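Local coordinates for RagA protein (Porphyromonas gingivalis, PDB 6SLN), which probably takes up nutrients, most likely peptides, across the outer membrane as a TonB-dependent receptor whose beta-barrel holds a plug domain, at residues Ile161-Gln166 with Ile206-Gly211; Thr133-Pro138 with Asn981-Ser986; Asp862-Val867 with Arg928-Lys933. All blocks are in the same frame, centred on the assembly; numbering follows the deposited sequence.

In the fold
In the modelled chain, which begins at residue 95, the plug domain comes first and the beta-barrel that surrounds it follows. The plug loop 133-138 comes first, but its partner, 981-986, arrives only just before the last barrel strand, so interaction 2 closes a loop of more than 800 residues. Nested inside it is interaction 1, a closure of about 40 residues within the plug that joins neighbouring strands of its sheet. Interaction 3 follows in series and is also nested in interaction 2; it pairs adjacent strands of the barrel wall. Interactions 2 and 3 meet where Asn-985 packs on Arg-928, whereas the centre of interaction 1 lies about 29 Å and about 27 Å from theirs, respectively.

Interaction 1: Ile161-Gln166 with Ile206-Gly211; sequences IVDGMQ and IQTKKG
The carboxylate of Asp-163 is held on both faces and at one oxygen's syn side. Lys-210 NZ comes tip to tip from above one face, 60° out of the plane, and forms a salt bridge with Asp-163 OD1 at 3.2 Å. On the opposite face, Thr-208 N donates to Asp-163 OD2 (3.3 Å), and beside it Gln-207 CG touches Asp-163 OD1 at 3.3 Å. The syn lone pair of Asp-163 OD2 receives Thr-208 OG1, modelled at 2.3 Å. That hydroxyl sits between the backbone N and carbonyl carbon of Thr-208 (chi1 67°), while Asp-163 CG lies anti to its own carbonyl carbon (chi1 -76°), swinging the acid across the end of the neighbouring strand. Val-162 CG1, anti to its backbone N, meets Thr-208 CG2 at 3.9 Å, the side chains crossing at about a right angle.

The backbones run parallel: Ile-206 N donates to Ile-161 O (2.7 Å), and Ile-206 O accepts from Asp-163 N (2.9 Å), both nearly along the C=O axis. Asp-163 and Gly-164 form the corners of a type I' turn closed by the reciprocal backbone bonds of Val-162 and Met-165. Beyond the two segments, Lys-210 NZ also binds Asn-368 and Thr-208 OG1 binds Asn-354, both on barrel strands. A tight hairpin whose first strand pairs in parallel with strand 203-208 thus forms part of the mixed sheet of the TonB-dependent receptor plug domain.

Interaction 2: Thr133-Pro138 with Asn981-Ser986; sequences TTSGDP and NQYPNS
A plug loop meets a loop of the barrel here, just ahead of the final barrel strand 986-996, and the plug side is shaped by an ST turn. Ser-135 OG, anti to its backbone N, accepts from Asp-137 N at 3.2 Å and folds the loop back over Tyr-983. The phenol ring, with CG anti to the backbone N (chi1 -165°), lies beneath this turn. Asp-137 N stands 3.4 Å above the ring plane, toward the rim, and Asp-137 CB makes a CH-pi contact over the same face, 4.1 Å from the Tyr-983 centroid. The carboxylate of Asp-137 is directed elsewhere, to Thr-139 and to the backbone N of Ala-379, and Tyr-983 OH bonds to Ala-340 N, so both polar ends are engaged outside the two segments.

Gly-136 brings the backbones together. Gly-136 N donates to Tyr-983 O at 2.7 Å, from well above the carbonyl plane. Gly-136 CA makes a CA-H...O contact of 3.1 Å with Pro-984 O. With no side chain, Gly-136 can lie directly against the Pro-984 to Asn-985 backbone, in a spot where a CB would collide with Pro-984 O. A water joins the two segments alongside, donating to Thr-134 O and accepting from Tyr-983 N. Farther along, the amide of Asn-985 also turns one N-H to Asp-971, while Asn-985 ND2 reaches Thr-133 O at 3.0 Å in a nearly straight bond (164°), with the carbonyl oxygen close to the amide plane.

Interaction 3: Asp862-Val867 with Arg928-Lys933; sequences DFAYIV and RLKNLK
Segments 862-867 and 928-933 run antiparallel at 160°, their axes 4.6 Å apart. Ala-864 and Arg-928 form a hydrogen-bonded pair, Arg-928 N meeting Ala-864 O at 2.9 Å in an almost linear bond. Phe-863 and Leu-929 follow as a non-hydrogen-bonded pair, after which the register slips by one residue. Asp-862 O then accepts both Asn-931 N (3.1 Å) and, weakly, Lys-930 N, while Asp-862 N donates to Asn-931 O (2.7 Å). Lys-930 and Asn-931 together face Asp-862: a classic beta bulge, set in the antiparallel wall of the receptor's barrel.

On the face carrying Phe-863 and Leu-929, Leu-929 CD1 sits over the centre of the Phe-863 ring, 3.6 Å from its centroid and 13° off the normal; the ring also stacks with Phe-848 of the adjacent strand. On the other face, Asp-862 and Asn-931 lie side by side, their CB atoms 3.7 Å apart, with a weak bond from Asn-931 ND2 to Asp-862 OD1, while Asp-862 OD2 binds Ser-849. Ala-864 CB rests on Lys-930 CG at 4.0 Å. Beyond CG the Lys-930 chain bends away, carrying NZ to Gln-123 of the plug and to Asn-960, and Arg-928 extends to salt bridges with Asp-971 and Glu-973.

Interaction 1: Ile161-Gln166 with Ile206-Gly211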
loop_
_atom_site.group_PDB
_atom_site.type_symbol
_atom_site.label_atom_id
_atom_site.label_comp_id
_atom_site.label_asym_id
_atom_site.label_seq_id
_atom_site.Cartn_x
_atom_site.Cartn_y
_atom_site.Cartn_z
ATOM N N ILE A 161 6.807 25.313 -18.220
ATOM C CA ILE A 161 6.229 26.325 -17.349
ATOM C C ILE A 161 4.832 26.686 -17.850
ATOM O O ILE A 161 4.682 27.201 -18.965
ATOM C CB ILE A 161 7.139 27.565 -17.284
ATOM C CG1 ILE A 161 8.514 27.123 -16.787
ATOM C CG2 ILE A 161 6.567 28.618 -16.368
ATOM C CD1 ILE A 161 9.511 28.206 -16.656
ATOM N N VAL A 162 3.813 26.418 -17.028
ATOM C CA VAL A 162 2.415 26.746 -17.323
ATOM C C VAL A 162 2.001 27.908 -16.433
ATOM O O VAL A 162 1.951 27.775 -15.203
ATOM C CB VAL A 162 1.480 25.544 -17.101
ATOM C CG1 VAL A 162 0.085 25.857 -17.608
ATOM C CG2 VAL A 162 2.030 24.291 -17.764
ATOM N N ASP A 163 1.730 29.055 -17.050
ATOM C CA ASP A 163 1.253 30.246 -16.347
ATOM C C ASP A 163 2.090 30.572 -15.117
ATOM O O ASP A 163 1.606 31.183 -14.167
ATOM C CB ASP A 163 -0.212 30.103 -15.966
ATOM C CG ASP A 163 -1.130 30.304 -17.147
ATOM O OD1 ASP A 163 -0.969 31.301 -17.890
ATOM O OD2 ASP A 163 -2.017 29.453 -17.333
ATOM N N GLY A 164 3.349 30.160 -15.122
ATOM C CA GLY A 164 4.285 30.525 -14.088
ATOM C C GLY A 164 4.724 29.393 -13.198
ATOM O O GLY A 164 5.570 29.622 -12.324
ATOM N N MET A 165 4.196 28.185 -13.364
ATOM C CA MET A 165 4.611 27.084 -12.509
ATOM C C MET A 165 5.322 25.994 -13.291
ATOM O O MET A 165 4.785 25.467 -14.274
ATOM C CB MET A 165 3.439 26.484 -11.746
ATOM C CG MET A 165 3.426 26.980 -10.325
ATOM S SD MET A 165 2.605 25.829 -9.269
ATOM C CE MET A 165 3.698 24.453 -9.369
ATOM N N GLN A 166 6.530 25.660 -12.835
ATOM C CA GLN A 166 7.212 24.464 -13.294
ATOM C C GLN A 166 6.265 23.281 -13.219
ATOM O O GLN A 166 5.836 22.884 -12.132
ATOM C CB GLN A 166 8.453 24.202 -12.438
ATOM C CG GLN A 166 9.574 25.181 -12.620
ATOM C CD GLN A 166 10.868 24.653 -12.050
ATOM O OE1 GLN A 166 11.044 23.434 -11.905
ATOM N NE2 GLN A 166 11.786 25.562 -11.717
ATOM N N ILE A 206 3.954 27.854 -21.453
ATOM C CA ILE A 206 2.580 27.678 -21.910
ATOM C C ILE A 206 1.699 28.659 -21.146
ATOM O O ILE A 206 1.677 28.649 -19.912
ATOM C CB ILE A 206 2.094 26.234 -21.702
ATOM C CG1 ILE A 206 2.991 25.250 -22.462
ATOM C CG2 ILE A 206 0.639 26.096 -22.130
ATOM C CD1 ILE A 206 2.670 23.792 -22.196
ATOM N N GLN A 207 0.971 29.512 -21.860
ATOM C CA GLN A 207 0.060 30.445 -21.214
ATOM C C GLN A 207 -1.373 30.096 -21.578
ATOM O O GLN A 207 -1.747 30.140 -22.756
ATOM C CB GLN A 207 0.361 31.891 -21.593
ATOM C CG GLN A 207 -0.405 32.845 -20.716
ATOM C CD GLN A 207 -0.175 34.280 -21.091
ATOM O OE1 GLN A 207 0.594 34.577 -22.008
ATOM N NE2 GLN A 207 -0.843 35.190 -20.383
ATOM N N THR A 208 -2.172 29.792 -20.563
ATOM C CA THR A 208 -3.564 29.426 -20.742
ATOM C C THR A 208 -4.431 30.671 -20.967
ATOM O O THR A 208 -3.984 31.810 -20.831
ATOM C CB THR A 208 -4.055 28.614 -19.537
ATOM O OG1 THR A 208 -4.095 29.445 -18.368
ATOM C CG2 THR A 208 -3.130 27.418 -19.265
ATOM N N LYS A 209 -5.693 30.441 -21.317
ATOM C CA LYS A 209 -6.554 31.520 -21.783
ATOM C C LYS A 209 -7.215 32.260 -20.627
ATOM O O LYS A 209 -7.563 31.676 -19.597
ATOM C CB LYS A 209 -7.637 30.979 -22.715
ATOM C CG LYS A 209 -7.139 30.587 -24.090
ATOM C CD LYS A 209 -8.104 29.636 -24.795
ATOM C CE LYS A 209 -7.808 29.561 -26.297
ATOM N NZ LYS A 209 -8.326 28.319 -26.953
ATOM N N LYS A 210 -7.391 33.565 -20.817
ATOM C CA LYS A 210 -8.166 34.421 -19.933
ATOM C C LYS A 210 -9.365 34.956 -20.705
ATOM O O LYS A 210 -9.361 35.013 -21.936
ATOM C CB LYS A 210 -7.329 35.595 -19.394
ATOM C CG LYS A 210 -5.863 35.273 -19.144
ATOM C CD LYS A 210 -5.673 34.162 -18.110
ATOM C CE LYS A 210 -4.208 34.027 -17.693
ATOM N NZ LYS A 210 -3.885 32.608 -17.386
ATOM N N GLY A 211 -10.395 35.371 -19.975
ATOM C CA GLY A 211 -11.597 35.869 -20.625
ATOM C C GLY A 211 -11.442 37.288 -21.150
ATOM O O GLY A 211 -11.069 38.205 -20.410
#

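Interaction 2: Thr133-Pro138 with Asn981-Ser986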
loop_
_atom_site.group_PDB
_atom_site.type_symbol
_atom_site.label_atom_id
_atom_site.label_comp_id
_atom_site.label_asym_id
_atom_site.label_seq_id
_atom_site.Cartn_x
_atom_site.Cartn_y
_atom_site.Cartn_z
ATOM N N THR A 133 8.991 11.954 -30.744
ATOM C CA THR A 133 8.333 10.939 -29.930
ATOM C C THR A 133 8.695 9.581 -30.507
ATOM O O THR A 133 8.409 9.307 -31.678
ATOM C CB THR A 133 6.817 11.127 -29.929
ATOM O OG1 THR A 133 6.510 12.528 -29.907
ATOM C CG2 THR A 133 6.205 10.445 -28.720
ATOM N N THR A 134 9.341 8.748 -29.702
ATOM C CA THR A 134 9.921 7.507 -30.191
ATOM C C THR A 134 8.983 6.315 -30.069
ATOM O O THR A 134 9.395 5.188 -30.366
ATOM C CB THR A 134 11.217 7.216 -29.437
ATOM O OG1 THR A 134 10.999 7.396 -28.035
ATOM C CG2 THR A 134 12.333 8.175 -29.888
ATOM N N SER A 135 7.750 6.531 -29.617
ATOM C CA SER A 135 6.770 5.468 -29.484
ATOM C C SER A 135 5.398 6.063 -29.775
ATOM O O SER A 135 5.103 7.199 -29.392
ATOM C CB SER A 135 6.811 4.817 -28.090
ATOM O OG SER A 135 5.828 3.795 -27.950
ATOM N N GLY A 136 4.593 5.307 -30.504
ATOM C CA GLY A 136 3.230 5.703 -30.786
ATOM C C GLY A 136 2.273 5.356 -29.686
ATOM O O GLY A 136 1.071 5.601 -29.794
ATOM N N ASP A 137 2.801 4.758 -28.630
ATOM C CA ASP A 137 2.029 4.481 -27.436
ATOM C C ASP A 137 1.315 5.753 -26.959
ATOM O O ASP A 137 1.959 6.800 -26.815
ATOM C CB ASP A 137 2.983 3.946 -26.373
ATOM C CG ASP A 137 2.282 3.519 -25.121
ATOM O OD1 ASP A 137 1.597 4.380 -24.497
ATOM O OD2 ASP A 137 2.460 2.332 -24.748
ATOM N N PRO A 138 0.002 5.704 -26.713
ATOM C CA PRO A 138 -0.724 6.940 -26.367
ATOM C C PRO A 138 -0.183 7.638 -25.137
ATOM O O PRO A 138 -0.404 8.844 -24.987
ATOM C CB PRO A 138 -2.165 6.463 -26.140
ATOM C CG PRO A 138 -2.228 5.118 -26.722
ATOM C CD PRO A 138 -0.862 4.518 -26.654
ATOM N N ASN A 981 11.897 -3.315 -32.150
ATOM C CA ASN A 981 10.503 -3.598 -31.830
ATOM C C ASN A 981 9.716 -2.317 -31.565
ATOM O O ASN A 981 9.196 -2.107 -30.460
ATOM C CB ASN A 981 10.393 -4.558 -30.638
ATOM C CG ASN A 981 8.954 -5.050 -30.424
ATOM O OD1 ASN A 981 8.202 -5.257 -31.384
ATOM N ND2 ASN A 981 8.565 -5.210 -29.170
ATOM N N GLN A 982 9.626 -1.456 -32.572
ATOM C CA GLN A 982 9.001 -0.160 -32.380
ATOM C C GLN A 982 7.506 -0.294 -32.124
ATOM O O GLN A 982 6.822 -1.125 -32.730
ATOM C CB GLN A 982 9.238 0.727 -33.597
ATOM C CG GLN A 982 10.680 0.803 -34.042
ATOM C CD GLN A 982 10.800 1.440 -35.418
ATOM O OE1 GLN A 982 10.101 1.048 -36.359
ATOM N NE2 GLN A 982 11.679 2.430 -35.540
ATOM N N TYR A 983 7.012 0.507 -31.186
ATOM C CA TYR A 983 5.604 0.875 -31.159
ATOM C C TYR A 983 5.500 2.076 -32.093
ATOM O O TYR A 983 5.806 3.201 -31.686
ATOM C CB TYR A 983 5.135 1.198 -29.729
ATOM C CG TYR A 983 3.627 1.247 -29.560
ATOM C CD1 TYR A 983 2.816 1.871 -30.515
ATOM C CD2 TYR A 983 3.014 0.672 -28.457
ATOM C CE1 TYR A 983 1.439 1.920 -30.377
ATOM C CE2 TYR A 983 1.618 0.704 -28.314
ATOM C CZ TYR A 983 0.834 1.333 -29.282
ATOM O OH TYR A 983 -0.547 1.386 -29.164
ATOM N N PRO A 984 5.122 1.884 -33.352
ATOM C CA PRO A 984 5.239 2.978 -34.327
ATOM C C PRO A 984 4.305 4.128 -33.982
ATOM O O PRO A 984 3.271 3.942 -33.338
ATOM C CB PRO A 984 4.839 2.320 -35.653
ATOM C CG PRO A 984 4.820 0.814 -35.379
ATOM C CD PRO A 984 4.535 0.663 -33.935
ATOM N N ASN A 985 4.684 5.333 -34.394
ATOM C CA ASN A 985 3.733 6.429 -34.313
ATOM C C ASN A 985 2.532 6.115 -35.191
ATOM O O ASN A 985 2.578 5.258 -36.079
ATOM C CB ASN A 985 4.356 7.755 -34.749
ATOM C CG ASN A 985 5.152 8.419 -33.638
ATOM O OD1 ASN A 985 4.603 8.819 -32.606
ATOM N ND2 ASN A 985 6.458 8.538 -33.846
ATOM N N SER A 986 1.438 6.809 -34.928
ATOM C CA SER A 986 0.172 6.459 -35.542
ATOM C C SER A 986 -0.233 7.510 -36.560
ATOM O O SER A 986 0.296 8.625 -36.592
ATOM C CB SER A 986 -0.915 6.311 -34.484
ATOM O OG SER A 986 -0.879 7.416 -33.605
HETATM O O HOH W 1 8.802 2.517 -30.273
HETATM O O HOH W 2 0.178 7.920 -30.417
#

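Interaction 3: Asp862-Val867 with Arg928-Lys933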
loop_
_atom_site.group_PDB
_atom_site.type_symbol
_atom_site.label_atom_id
_atom_site.label_comp_id
_atom_site.label_asym_id
_atom_site.label_seq_id
_atom_site.Cartn_x
_atom_site.Cartn_y
_atom_site.Cartn_z
ATOM N N ASP A 862 0.693 21.193 -42.012
ATOM C CA ASP A 862 1.855 21.414 -41.165
ATOM C C ASP A 862 2.846 20.291 -41.455
ATOM O O ASP A 862 2.558 19.117 -41.196
ATOM C CB ASP A 862 1.450 21.468 -39.692
ATOM C CG ASP A 862 0.768 22.776 -39.324
ATOM O OD1 ASP A 862 -0.440 22.913 -39.594
ATOM O OD2 ASP A 862 1.436 23.670 -38.768
ATOM N N PHE A 863 3.992 20.651 -42.024
ATOM C CA PHE A 863 5.085 19.724 -42.262
ATOM C C PHE A 863 6.223 19.962 -41.280
ATOM O O PHE A 863 6.398 21.055 -40.736
ATOM C CB PHE A 863 5.663 19.865 -43.663
ATOM C CG PHE A 863 4.727 19.529 -44.753
ATOM C CD1 PHE A 863 3.767 20.433 -45.155
ATOM C CD2 PHE A 863 4.854 18.336 -45.430
ATOM C CE1 PHE A 863 2.934 20.139 -46.189
ATOM C CE2 PHE A 863 4.022 18.032 -46.458
ATOM C CZ PHE A 863 3.055 18.933 -46.840
ATOM N N ALA A 864 7.036 18.922 -41.127
ATOM C CA ALA A 864 8.183 18.911 -40.238
ATOM C C ALA A 864 9.174 17.883 -40.767
ATOM O O ALA A 864 8.783 16.878 -41.371
ATOM C CB ALA A 864 7.764 18.574 -38.802
ATOM N N TYR A 865 10.461 18.130 -40.538
ATOM C CA TYR A 865 11.450 17.165 -40.994
ATOM C C TYR A 865 12.628 17.069 -40.027
ATOM O O TYR A 865 12.909 17.978 -39.234
ATOM C CB TYR A 865 11.944 17.491 -42.406
ATOM C CG TYR A 865 12.425 18.903 -42.596
ATOM C CD1 TYR A 865 11.543 19.914 -42.943
ATOM C CD2 TYR A 865 13.767 19.221 -42.460
ATOM C CE1 TYR A 865 11.981 21.209 -43.131
ATOM C CE2 TYR A 865 14.218 20.515 -42.648
ATOM C CZ TYR A 865 13.322 21.500 -42.984
ATOM O OH TYR A 865 13.771 22.780 -43.155
ATOM N N ILE A 866 13.300 15.925 -40.108
ATOM C CA ILE A 866 14.472 15.598 -39.315
ATOM C C ILE A 866 15.474 14.991 -40.290
ATOM O O ILE A 866 15.298 13.855 -40.736
ATOM C CB ILE A 866 14.143 14.626 -38.173
ATOM C CG1 ILE A 866 13.162 15.270 -37.197
ATOM C CG2 ILE A 866 15.392 14.174 -37.447
ATOM C CD1 ILE A 866 13.778 16.342 -36.330
ATOM N N VAL A 867 16.508 15.753 -40.637
ATOM C CA VAL A 867 17.501 15.366 -41.636
ATOM C C VAL A 867 18.830 15.100 -40.945
ATOM O O VAL A 867 19.225 15.833 -40.033
ATOM C CB VAL A 867 17.661 16.459 -42.711
ATOM C CG1 VAL A 867 18.694 16.044 -43.746
ATOM C CG2 VAL A 867 16.317 16.756 -43.364
ATOM N N ARG A 928 7.587 14.513 -42.468
ATOM C CA ARG A 928 6.272 14.055 -42.051
ATOM C C ARG A 928 5.262 15.170 -42.258
ATOM O O ARG A 928 5.442 16.282 -41.750
ATOM C CB ARG A 928 6.282 13.604 -40.595
ATOM C CG ARG A 928 5.245 12.539 -40.294
ATOM C CD ARG A 928 5.735 11.668 -39.151
ATOM N NE ARG A 928 6.102 10.336 -39.597
ATOM C CZ ARG A 928 6.727 9.433 -38.850
ATOM N NH1 ARG A 928 7.069 9.719 -37.602
ATOM N NH2 ARG A 928 7.005 8.233 -39.364
ATOM N N LEU A 929 4.220 14.880 -43.023
ATOM C CA LEU A 929 3.040 15.732 -43.036
ATOM C C LEU A 929 2.372 15.535 -41.690
ATOM O O LEU A 929 1.673 14.547 -41.475
ATOM C CB LEU A 929 2.115 15.362 -44.189
ATOM C CG LEU A 929 0.822 16.159 -44.294
ATOM C CD1 LEU A 929 1.097 17.648 -44.180
ATOM C CD2 LEU A 929 0.093 15.841 -45.595
ATOM N N LYS A 930 2.636 16.442 -40.749
ATOM C CA LYS A 930 2.157 16.244 -39.383
ATOM C C LYS A 930 0.671 16.527 -39.262
ATOM O O LYS A 930 -0.048 15.802 -38.573
ATOM C CB LYS A 930 2.937 17.125 -38.417
ATOM C CG LYS A 930 4.304 16.605 -38.107
ATOM C CD LYS A 930 4.504 16.504 -36.617
ATOM C CE LYS A 930 4.029 15.160 -36.070
ATOM N NZ LYS A 930 5.026 14.087 -36.316
ATOM N N ASN A 931 0.187 17.548 -39.948
ATOM C CA ASN A 931 -1.191 17.967 -39.787
ATOM C C ASN A 931 -1.721 18.415 -41.137
ATOM O O ASN A 931 -1.069 19.193 -41.837
ATOM C CB ASN A 931 -1.280 19.100 -38.754
ATOM C CG ASN A 931 -2.688 19.605 -38.551
ATOM O OD1 ASN A 931 -3.438 19.060 -37.751
ATOM N ND2 ASN A 931 -3.049 20.668 -39.266
ATOM N N LEU A 932 -2.881 17.894 -41.509
ATOM C CA LEU A 932 -3.634 18.385 -42.653
ATOM C C LEU A 932 -5.071 18.552 -42.191
ATOM O O LEU A 932 -5.631 17.652 -41.551
ATOM C CB LEU A 932 -3.529 17.430 -43.846
ATOM C CG LEU A 932 -4.069 17.917 -45.194
ATOM C CD1 LEU A 932 -3.255 19.069 -45.766
ATOM C CD2 LEU A 932 -4.102 16.748 -46.159
ATOM N N LYS A 933 -5.653 19.715 -42.457
ATOM C CA LYS A 933 -6.986 19.991 -41.940
ATOM C C LYS A 933 -7.769 20.813 -42.947
ATOM O O LYS A 933 -7.345 21.903 -43.340
ATOM C CB LYS A 933 -6.922 20.710 -40.588
ATOM C CG LYS A 933 -8.282 21.078 -40.014
ATOM C CD LYS A 933 -8.156 22.018 -38.826
ATOM C CE LYS A 933 -8.163 21.264 -37.512
ATOM N NZ LYS A 933 -8.663 22.094 -36.367
#